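Local atomic coordinates of DNA ligase (Enterobacteria phage T7, PDB entry 1A0I), a protein that catalyses the ATP-dependent sealing of nicks in duplex DNA, probably through a covalent enzyme-adenylate as in other ATP-dependent DNA ligases. Residues V70-L75 with E182-I187; D78-Y83 with L177-E182. One frame throughout, in Å; residues are numbered along the deposited sequence.

Contact 1 (V70-L75 with E182-I187); sequences VRWKRL and EYFPEI
Arg71 and Glu186 meet end-on, guanidinium to carboxylate, in a two-pronged salt bridge. NH1 of Arg71 donates to Glu186 OE1 at 2.8 Å and NH2 to Glu186 OE2, also at 2.8 Å. Both oxygens are approached on their syn sides, though out of the carboxylate plane; the two flat groups are turned 26° against each other. A bend at chi3 in the arginine and one at chi2 (90°) in the glutamate bring the carboxylate to the edge of the guanidinium. NH1 also makes a weak bond to the carbonyl of Tyr183, and Asp69 forms a second salt bridge with NH2. Two carboxylates and a carbonyl round the guanidinium probably fix its position and rotation.

Phe184 lies between this polar end and the apolar side of the helix. Its CE1 sits over one face of the Arg71 guanidinium, 3.4 Å from Arg71 NH2. Phe184 CZ lies over the centre of the Trp72 ring system, 3.5 Å from Trp72 CE2; the Phe184 ring and the six-membered ring of Trp72 are inclined at 34°, neither parallel nor perpendicular.

This is where helix 166-183 ends. Phe184 is the first residue to leave helical geometry, and the chain turns here toward strand 188-197 of the large mixed sheet in the nucleotidyltransferase domain. Helix 70-77 packs across that turn.

The remaining contacts are mostly van der Waals packing. The backbone of Arg74 and Leu75 runs over one face of the Tyr183 ring, Leu75 N above its centre, while Leu75 CB packs against Tyr183 CD2 at 3.7 Å. Leu75 CD1 reaches the edge of the Phe184 ring, 4.2 Å from Phe184 CE2. The Tyr183 hydroxyl bonds to Asp78, just past the end of helix 70-77.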
ATOM      1  N   VAL A  70     -27.373 -12.636 -10.440  1.00 20.94           N
ATOM      2  CA  VAL A  70     -27.286 -13.621 -11.520  1.00 13.08           C
ATOM      3  C   VAL A  70     -25.938 -13.567 -12.204  1.00 19.05           C
ATOM      4  O   VAL A  70     -25.443 -14.622 -12.623  1.00 19.59           O
ATOM      5  CB  VAL A  70     -28.219 -13.478 -12.748  1.00 20.61           C
ATOM      6  CG1 VAL A  70     -28.690 -14.900 -13.033  1.00 32.38           C
ATOM      7  CG2 VAL A  70     -29.345 -12.489 -12.589  1.00 22.08           C
ATOM      8  N   ARG A  71     -25.320 -12.377 -12.337  1.00 11.68           N
ATOM      9  CA  ARG A  71     -24.073 -12.249 -13.081  1.00 15.94           C
ATOM     10  C   ARG A  71     -22.918 -12.996 -12.460  1.00 14.44           C
ATOM     11  O   ARG A  71     -21.955 -13.292 -13.169  1.00 19.44           O
ATOM     12  CB  ARG A  71     -23.686 -10.807 -13.236  1.00  4.53           C
ATOM     13  CG  ARG A  71     -24.682 -10.118 -14.146  1.00  2.00           C
ATOM     14  CD  ARG A  71     -24.407  -8.644 -14.026  1.00 10.22           C
ATOM     15  NE  ARG A  71     -24.620  -8.127 -12.672  1.00  3.95           N
ATOM     16  CZ  ARG A  71     -24.155  -6.933 -12.262  1.00 12.53           C
ATOM     17  NH1 ARG A  71     -23.462  -6.164 -13.086  1.00 16.44           N
ATOM     18  NH2 ARG A  71     -24.391  -6.476 -11.032  1.00  2.00           N
ATOM     19  N   TRP A  72     -23.038 -13.407 -11.194  1.00 14.53           N
ATOM     20  CA  TRP A  72     -22.024 -14.252 -10.594  1.00 11.91           C
ATOM     21  C   TRP A  72     -22.208 -15.658 -11.094  1.00  5.16           C
ATOM     22  O   TRP A  72     -21.201 -16.322 -11.318  1.00 19.51           O
ATOM     23  CB  TRP A  72     -22.098 -14.250  -9.055  1.00 11.24           C
ATOM     24  CG  TRP A  72     -21.471 -13.000  -8.419  1.00  7.72           C
ATOM     25  CD1 TRP A  72     -22.227 -12.186  -7.622  1.00  6.26           C
ATOM     26  CD2 TRP A  72     -20.174 -12.538  -8.548  1.00 19.31           C
ATOM     27  NE1 TRP A  72     -21.416 -11.223  -7.245  1.00 22.88           N
ATOM     28  CE2 TRP A  72     -20.189 -11.376  -7.756  1.00 15.37           C
ATOM     29  CE3 TRP A  72     -19.003 -12.913  -9.204  1.00  3.54           C
ATOM     30  CZ2 TRP A  72     -19.042 -10.578  -7.620  1.00 18.79           C
ATOM     31  CZ3 TRP A  72     -17.862 -12.119  -9.068  1.00 12.34           C
ATOM     32  CH2 TRP A  72     -17.872 -10.958  -8.292  1.00  9.04           C
ATOM     33  N   LYS A  73     -23.450 -16.092 -11.345  1.00 14.89           N
ATOM     34  CA  LYS A  73     -23.762 -17.419 -11.864  1.00  9.67           C
ATOM     35  C   LYS A  73     -23.174 -17.566 -13.252  1.00 10.71           C
ATOM     36  O   LYS A  73     -22.504 -18.558 -13.557  1.00  7.70           O
ATOM     37  CB  LYS A  73     -25.288 -17.662 -11.973  1.00 12.90           C
ATOM     38  CG  LYS A  73     -25.648 -19.100 -12.350  1.00 10.16           C
ATOM     39  CD  LYS A  73     -25.229 -20.065 -11.224  1.00  5.87           C
ATOM     40  CE  LYS A  73     -25.573 -21.514 -11.541  1.00  6.21           C
ATOM     41  NZ  LYS A  73     -25.076 -22.454 -10.551  1.00 16.39           N
ATOM     42  N   ARG A  74     -23.422 -16.548 -14.079  1.00 10.17           N
ATOM     43  CA  ARG A  74     -22.929 -16.526 -15.443  1.00  7.02           C
ATOM     44  C   ARG A  74     -21.418 -16.493 -15.457  1.00 10.55           C
ATOM     45  O   ARG A  74     -20.884 -17.270 -16.239  1.00 19.46           O
ATOM     46  CB  ARG A  74     -23.494 -15.317 -16.208  1.00  5.79           C
ATOM     47  CG  ARG A  74     -25.022 -15.365 -16.135  1.00 13.54           C
ATOM     48  CD  ARG A  74     -25.665 -14.199 -16.830  1.00 10.53           C
ATOM     49  NE  ARG A  74     -25.730 -14.509 -18.237  1.00 28.81           N
ATOM     50  CZ  ARG A  74     -26.833 -14.987 -18.802  1.00 39.82           C
ATOM     51  NH1 ARG A  74     -27.929 -15.171 -18.071  1.00 44.41           N
ATOM     52  NH2 ARG A  74     -26.822 -15.257 -20.101  1.00 43.42           N
ATOM     53  N   LEU A  75     -20.757 -15.719 -14.576  1.00 17.12           N
ATOM     54  CA  LEU A  75     -19.299 -15.664 -14.451  1.00 17.79           C
ATOM     55  C   LEU A  75     -18.709 -17.004 -14.013  1.00 19.85           C
ATOM     56  O   LEU A  75     -17.641 -17.405 -14.486  1.00 24.91           O
ATOM     57  CB  LEU A  75     -18.879 -14.569 -13.434  1.00 14.61           C
ATOM     58  CG  LEU A  75     -17.391 -14.158 -13.299  1.00  4.71           C
ATOM     59  CD1 LEU A  75     -17.282 -12.755 -12.716  1.00  2.00           C
ATOM     60  CD2 LEU A  75     -16.656 -15.156 -12.443  1.00  2.38           C
ATOM     61  N   GLU A 182     -16.004  -7.786 -17.559  1.00 28.61           N
ATOM     62  CA  GLU A 182     -17.057  -8.069 -18.520  1.00 22.42           C
ATOM     63  C   GLU A 182     -18.414  -8.071 -17.796  1.00 29.50           C
ATOM     64  O   GLU A 182     -19.299  -7.246 -18.060  1.00 29.13           O
ATOM     65  CB  GLU A 182     -16.790  -9.428 -19.162  1.00 20.38           C
ATOM     66  CG  GLU A 182     -17.191  -9.509 -20.634  1.00 31.40           C
ATOM     67  CD  GLU A 182     -17.536 -10.921 -21.111  1.00 34.66           C
ATOM     68  OE1 GLU A 182     -16.613 -11.644 -21.462  1.00 32.79           O
ATOM     69  OE2 GLU A 182     -18.694 -11.319 -21.142  1.00 44.93           O
ATOM     70  N   TYR A 183     -18.569  -8.948 -16.802  1.00 19.99           N
ATOM     71  CA  TYR A 183     -19.835  -9.079 -16.117  1.00 15.48           C
ATOM     72  C   TYR A 183     -20.164  -7.975 -15.141  1.00 25.76           C
ATOM     73  O   TYR A 183     -21.343  -7.664 -14.951  1.00 43.63           O
ATOM     74  CB  TYR A 183     -19.884 -10.398 -15.383  1.00  7.15           C
ATOM     75  CG  TYR A 183     -19.809 -11.569 -16.338  1.00  8.92           C
ATOM     76  CD1 TYR A 183     -20.888 -11.857 -17.162  1.00 11.21           C
ATOM     77  CD2 TYR A 183     -18.661 -12.353 -16.396  1.00 14.57           C
ATOM     78  CE1 TYR A 183     -20.819 -12.939 -18.046  1.00 19.72           C
ATOM     79  CE2 TYR A 183     -18.585 -13.434 -17.274  1.00 18.26           C
ATOM     80  CZ  TYR A 183     -19.669 -13.728 -18.094  1.00 25.42           C
ATOM     81  OH  TYR A 183     -19.648 -14.845 -18.902  1.00 21.87           O
ATOM     82  N   PHE A 184     -19.167  -7.394 -14.474  1.00 29.92           N
ATOM     83  CA  PHE A 184     -19.410  -6.349 -13.494  1.00 18.69           C
ATOM     84  C   PHE A 184     -18.713  -5.059 -13.853  1.00 17.08           C
ATOM     85  O   PHE A 184     -17.873  -4.583 -13.082  1.00 24.03           O
ATOM     86  CB  PHE A 184     -18.939  -6.778 -12.116  1.00 12.54           C
ATOM     87  CG  PHE A 184     -19.826  -7.861 -11.562  1.00 20.72           C
ATOM     88  CD1 PHE A 184     -20.994  -7.525 -10.886  1.00 11.62           C
ATOM     89  CD2 PHE A 184     -19.478  -9.188 -11.771  1.00 15.04           C
ATOM     90  CE1 PHE A 184     -21.817  -8.532 -10.418  1.00  8.47           C
ATOM     91  CE2 PHE A 184     -20.299 -10.192 -11.293  1.00 23.56           C
ATOM     92  CZ  PHE A 184     -21.466  -9.861 -10.616  1.00 20.48           C
ATOM     93  N   PRO A 185     -19.036  -4.398 -14.969  1.00 22.10           N
ATOM     94  CA  PRO A 185     -18.382  -3.170 -15.369  1.00 23.15           C
ATOM     95  C   PRO A 185     -18.751  -1.966 -14.512  1.00 23.15           C
ATOM     96  O   PRO A 185     -18.367  -0.858 -14.858  1.00 36.92           O
ATOM     97  CB  PRO A 185     -18.766  -3.041 -16.827  1.00 22.33           C
ATOM     98  CG  PRO A 185     -20.174  -3.579 -16.896  1.00  8.62           C
ATOM     99  CD  PRO A 185     -20.151  -4.701 -15.866  1.00 18.14           C
ATOM    100  N   GLU A 186     -19.529  -2.107 -13.440  1.00 24.71           N
ATOM    101  CA  GLU A 186     -19.883  -1.022 -12.538  1.00 25.65           C
ATOM    102  C   GLU A 186     -18.640  -0.525 -11.820  1.00 26.22           C
ATOM    103  O   GLU A 186     -18.433   0.678 -11.629  1.00 34.61           O
ATOM    104  CB  GLU A 186     -20.833  -1.446 -11.424  1.00 18.79           C
ATOM    105  CG  GLU A 186     -22.142  -2.105 -11.739  1.00 25.89           C
ATOM    106  CD  GLU A 186     -22.099  -3.613 -11.826  1.00 38.06           C
ATOM    107  OE1 GLU A 186     -21.573  -4.139 -12.799  1.00 56.62           O
ATOM    108  OE2 GLU A 186     -22.673  -4.300 -10.988  1.00 45.18           O
ATOM    109  N   ILE A 187     -17.884  -1.538 -11.359  1.00 22.65           N
ATOM    110  CA  ILE A 187     -16.686  -1.364 -10.557  1.00 11.74           C
ATOM    111  C   ILE A 187     -15.453  -1.357 -11.432  1.00 19.56           C
ATOM    112  O   ILE A 187     -15.387  -2.021 -12.475  1.00 16.36           O
ATOM    113  CB  ILE A 187     -16.639  -2.502  -9.517  1.00  2.00           C
ATOM    114  CG1 ILE A 187     -17.887  -2.395  -8.661  1.00  6.46           C
ATOM    115  CG2 ILE A 187     -15.421  -2.404  -8.628  1.00  2.00           C
ATOM    116  CD1 ILE A 187     -17.963  -3.357  -7.473  1.00 17.81           C
TER

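Contact 2 (D78-Y83 with L177-E182); sequences DDRCFY and LPLLQE
Leu179 and Arg80 lie alongside each other, pointing opposite ways, and between them they account for most of the buried surface. Leu179 CD1 touches Arg80 CB at 3.5 Å, and its CG lies beneath the centre of one guanidinium face. The other methyl, CD2, turns to Cys81, where it packs 3.6 Å from CB. The leucine thus fits under the type I turn running from Asp78 to Cys81, on the flank of helix 166-183.

Arg80 is oriented by its own loop. Asp78 takes its NE and NH2 side-on, one nitrogen to each oxygen, with the partners close to the guanidinium plane. Asp78 OD1 uses its anti lone pair for the backbone N of Arg80 at 2.9 Å, closing an Asx turn.

Glu182 arrives from the helix at about a right angle to the arginine. Its OE1 stands 2.6 Å from Arg80 NH2, which lies above the carboxylate plane, and takes a weak bond from NH1 as well. A water accepts from NH1 and donates to the same OE1, giving a second, indirect link.

NH2 is shared by two carboxylates, and Asp78 OD2 lies 4.9 Å from Glu182 OE1. The arginine's charge would therefore be expected to offset the repulsion between these acids, tying loop to helix through one guanidinium.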
ATOM      1  N   ASP A  78     -18.922 -19.530 -17.130  1.00 30.91           N
ATOM      2  CA  ASP A  78     -17.850 -19.156 -18.057  1.00 24.92           C
ATOM      3  C   ASP A  78     -16.620 -20.051 -18.018  1.00 26.92           C
ATOM      4  O   ASP A  78     -16.063 -20.322 -16.942  1.00 31.02           O
ATOM      5  CB  ASP A  78     -17.377 -17.744 -17.758  1.00  6.56           C
ATOM      6  CG  ASP A  78     -16.641 -17.038 -18.870  1.00 17.30           C
ATOM      7  OD1 ASP A  78     -15.620 -17.503 -19.332  1.00 20.22           O
ATOM      8  OD2 ASP A  78     -17.082 -15.992 -19.292  1.00  7.66           O
ATOM      9  N   ASP A  79     -16.221 -20.522 -19.191  1.00 30.89           N
ATOM     10  CA  ASP A  79     -15.063 -21.378 -19.421  1.00 32.13           C
ATOM     11  C   ASP A  79     -13.805 -20.896 -18.746  1.00 32.71           C
ATOM     12  O   ASP A  79     -13.070 -21.635 -18.100  1.00 31.55           O
ATOM     13  CB  ASP A  79     -14.743 -21.472 -20.887  1.00 41.28           C
ATOM     14  CG  ASP A  79     -15.684 -22.418 -21.585  1.00 49.86           C
ATOM     15  OD1 ASP A  79     -15.598 -23.608 -21.287  1.00 48.89           O
ATOM     16  OD2 ASP A  79     -16.495 -21.955 -22.394  1.00 54.98           O
ATOM     17  N   ARG A  80     -13.639 -19.586 -18.891  1.00 25.04           N
ATOM     18  CA  ARG A  80     -12.525 -18.814 -18.412  1.00 14.75           C
ATOM     19  C   ARG A  80     -12.514 -18.706 -16.904  1.00 19.74           C
ATOM     20  O   ARG A  80     -11.581 -18.060 -16.420  1.00 22.75           O
ATOM     21  CB  ARG A  80     -12.584 -17.406 -18.990  1.00  2.00           C
ATOM     22  CG  ARG A  80     -12.567 -17.148 -20.475  1.00  2.43           C
ATOM     23  CD  ARG A  80     -12.852 -15.662 -20.734  1.00  5.36           C
ATOM     24  NE  ARG A  80     -14.241 -15.302 -20.505  1.00 15.34           N
ATOM     25  CZ  ARG A  80     -14.721 -14.048 -20.524  1.00 27.79           C
ATOM     26  NH1 ARG A  80     -13.934 -12.990 -20.754  1.00  6.71           N
ATOM     27  NH2 ARG A  80     -16.011 -13.843 -20.300  1.00 26.08           N
ATOM     28  N   CYS A  81     -13.541 -19.199 -16.184  1.00 18.04           N
ATOM     29  CA  CYS A  81     -13.530 -19.188 -14.735  1.00 18.66           C
ATOM     30  C   CYS A  81     -13.137 -20.584 -14.339  1.00 17.27           C
ATOM     31  O   CYS A  81     -13.713 -21.605 -14.725  1.00 14.14           O
ATOM     32  CB  CYS A  81     -14.889 -18.903 -14.065  1.00 20.53           C
ATOM     33  SG  CYS A  81     -14.848 -19.158 -12.258  1.00 14.38           S
ATOM     34  N   PHE A  82     -12.086 -20.563 -13.549  1.00 22.65           N
ATOM     35  CA  PHE A  82     -11.488 -21.756 -13.002  1.00 25.87           C
ATOM     36  C   PHE A  82     -11.993 -22.072 -11.619  1.00 28.49           C
ATOM     37  O   PHE A  82     -11.735 -23.167 -11.127  1.00 36.95           O
ATOM     38  CB  PHE A  82      -9.976 -21.568 -12.997  1.00 27.86           C
ATOM     39  CG  PHE A  82      -9.473 -21.382 -14.424  1.00 47.59           C
ATOM     40  CD1 PHE A  82      -9.495 -22.462 -15.317  1.00 48.10           C
ATOM     41  CD2 PHE A  82      -9.049 -20.120 -14.857  1.00 52.50           C
ATOM     42  CE1 PHE A  82      -9.090 -22.278 -16.638  1.00 47.03           C
ATOM     43  CE2 PHE A  82      -8.649 -19.937 -16.180  1.00 55.14           C
ATOM     44  CZ  PHE A  82      -8.664 -21.018 -17.062  1.00 56.75           C
ATOM     45  N   TYR A  83     -12.752 -21.180 -10.972  1.00 34.09           N
ATOM     46  CA  TYR A  83     -13.232 -21.433  -9.620  1.00 32.59           C
ATOM     47  C   TYR A  83     -14.730 -21.600  -9.684  1.00 28.13           C
ATOM     48  O   TYR A  83     -15.515 -20.681  -9.455  1.00 40.32           O
ATOM     49  CB  TYR A  83     -12.900 -20.273  -8.694  1.00 28.72           C
ATOM     50  CG  TYR A  83     -11.447 -19.885  -8.795  1.00 17.60           C
ATOM     51  CD1 TYR A  83     -10.505 -20.609  -8.077  1.00 19.58           C
ATOM     52  CD2 TYR A  83     -11.058 -18.850  -9.654  1.00 27.81           C
ATOM     53  CE1 TYR A  83      -9.153 -20.307  -8.218  1.00 28.25           C
ATOM     54  CE2 TYR A  83      -9.702 -18.550  -9.800  1.00 30.68           C
ATOM     55  CZ  TYR A  83      -8.760 -19.286  -9.082  1.00 24.39           C
ATOM     56  OH  TYR A  83      -7.412 -19.030  -9.229  1.00 41.34           O
ATOM     57  N   LEU A 177      -9.608 -11.062 -14.030  1.00 17.94           N
ATOM     58  CA  LEU A 177      -9.858  -9.677 -14.356  1.00 18.08           C
ATOM     59  C   LEU A 177     -10.786  -9.448 -15.539  1.00 25.71           C
ATOM     60  O   LEU A 177     -11.753  -8.731 -15.282  1.00 45.96           O
ATOM     61  CB  LEU A 177      -8.490  -9.023 -14.564  1.00 19.36           C
ATOM     62  CG  LEU A 177      -8.045  -7.791 -13.782  1.00 27.14           C
ATOM     63  CD1 LEU A 177      -8.773  -7.631 -12.456  1.00 19.98           C
ATOM     64  CD2 LEU A 177      -6.546  -7.943 -13.588  1.00 25.59           C
ATOM     65  N   PRO A 178     -10.705 -10.002 -16.765  1.00 26.14           N
ATOM     66  CA  PRO A 178     -11.668  -9.745 -17.824  1.00 21.45           C
ATOM     67  C   PRO A 178     -13.030 -10.350 -17.523  1.00 20.15           C
ATOM     68  O   PRO A 178     -14.025  -9.795 -17.996  1.00 20.36           O
ATOM     69  CB  PRO A 178     -11.058 -10.316 -19.089  1.00 26.33           C
ATOM     70  CG  PRO A 178      -9.656 -10.738 -18.712  1.00 19.42           C
ATOM     71  CD  PRO A 178      -9.736 -10.993 -17.215  1.00 24.03           C
ATOM     72  N   LEU A 179     -13.162 -11.483 -16.809  1.00  8.04           N
ATOM     73  CA  LEU A 179     -14.493 -11.960 -16.457  1.00 10.14           C
ATOM     74  C   LEU A 179     -15.147 -10.932 -15.554  1.00 11.57           C
ATOM     75  O   LEU A 179     -16.266 -10.505 -15.837  1.00 21.55           O
ATOM     76  CB  LEU A 179     -14.457 -13.280 -15.722  1.00 13.21           C
ATOM     77  CG  LEU A 179     -14.230 -14.531 -16.543  1.00  8.39           C
ATOM     78  CD1 LEU A 179     -12.756 -14.686 -16.794  1.00 19.43           C
ATOM     79  CD2 LEU A 179     -14.669 -15.759 -15.785  1.00 15.80           C
ATOM     80  N   LEU A 180     -14.423 -10.442 -14.544  1.00 17.98           N
ATOM     81  CA  LEU A 180     -14.945  -9.412 -13.653  1.00 20.52           C
ATOM     82  C   LEU A 180     -15.320  -8.128 -14.366  1.00 20.03           C
ATOM     83  O   LEU A 180     -16.400  -7.604 -14.126  1.00 29.29           O
ATOM     84  CB  LEU A 180     -13.936  -9.062 -12.556  1.00  3.48           C
ATOM     85  CG  LEU A 180     -13.768 -10.118 -11.479  1.00  4.62           C
ATOM     86  CD1 LEU A 180     -12.502  -9.856 -10.689  1.00  8.10           C
ATOM     87  CD2 LEU A 180     -15.000 -10.128 -10.607  1.00  2.00           C
ATOM     88  N   GLN A 181     -14.487  -7.640 -15.271  1.00 15.81           N
ATOM     89  CA  GLN A 181     -14.749  -6.415 -16.007  1.00 15.64           C
ATOM     90  C   GLN A 181     -15.894  -6.573 -16.996  1.00 24.93           C
ATOM     91  O   GLN A 181     -16.626  -5.617 -17.284  1.00 26.93           O
ATOM     92  CB  GLN A 181     -13.515  -5.997 -16.783  1.00 17.15           C
ATOM     93  CG  GLN A 181     -12.297  -5.727 -15.943  1.00 24.14           C
ATOM     94  CD  GLN A 181     -10.999  -5.917 -16.700  1.00 18.05           C
ATOM     95  OE1 GLN A 181     -10.854  -6.704 -17.630  1.00 32.11           O
ATOM     96  NE2 GLN A 181      -9.964  -5.221 -16.291  1.00 26.81           N
ATOM     97  N   GLU A 182     -16.004  -7.786 -17.559  1.00 28.61           N
ATOM     98  CA  GLU A 182     -17.057  -8.069 -18.520  1.00 22.42           C
ATOM     99  C   GLU A 182     -18.414  -8.071 -17.796  1.00 29.50           C
ATOM    100  O   GLU A 182     -19.299  -7.246 -18.060  1.00 29.13           O
ATOM    101  CB  GLU A 182     -16.790  -9.428 -19.162  1.00 20.38           C
ATOM    102  CG  GLU A 182     -17.191  -9.509 -20.634  1.00 31.40           C
ATOM    103  CD  GLU A 182     -17.536 -10.921 -21.111  1.00 34.66           C
ATOM    104  OE1 GLU A 182     -16.613 -11.644 -21.462  1.00 32.79           O
ATOM    105  OE2 GLU A 182     -18.694 -11.319 -21.142  1.00 44.93           O
TER
HETATM  106  O   HOH W   1     -14.245 -10.206 -21.590  1.00 10.83           O

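Both contacts use the C-terminal part of helix 166-183, and their centres lie about 9 Å apart. Along the chain the order is 70-75, 78-83, 177-182, 182-187, so contact 2 falls within the span that contact 1 brackets. Glu182 belongs to both. The two are joined directly: besides the Tyr183-Asp78 bond, Leu75 O packs against Cys81 CB and Trp72 against Leu180. Helix 70-77 and the loop that follows it are thus fastened side by side along one helix. The centres of contacts 1 and 2 lie about 27 and 26 Å from the centre of the chain, toward the periphery of the nucleotidyltransferase domain.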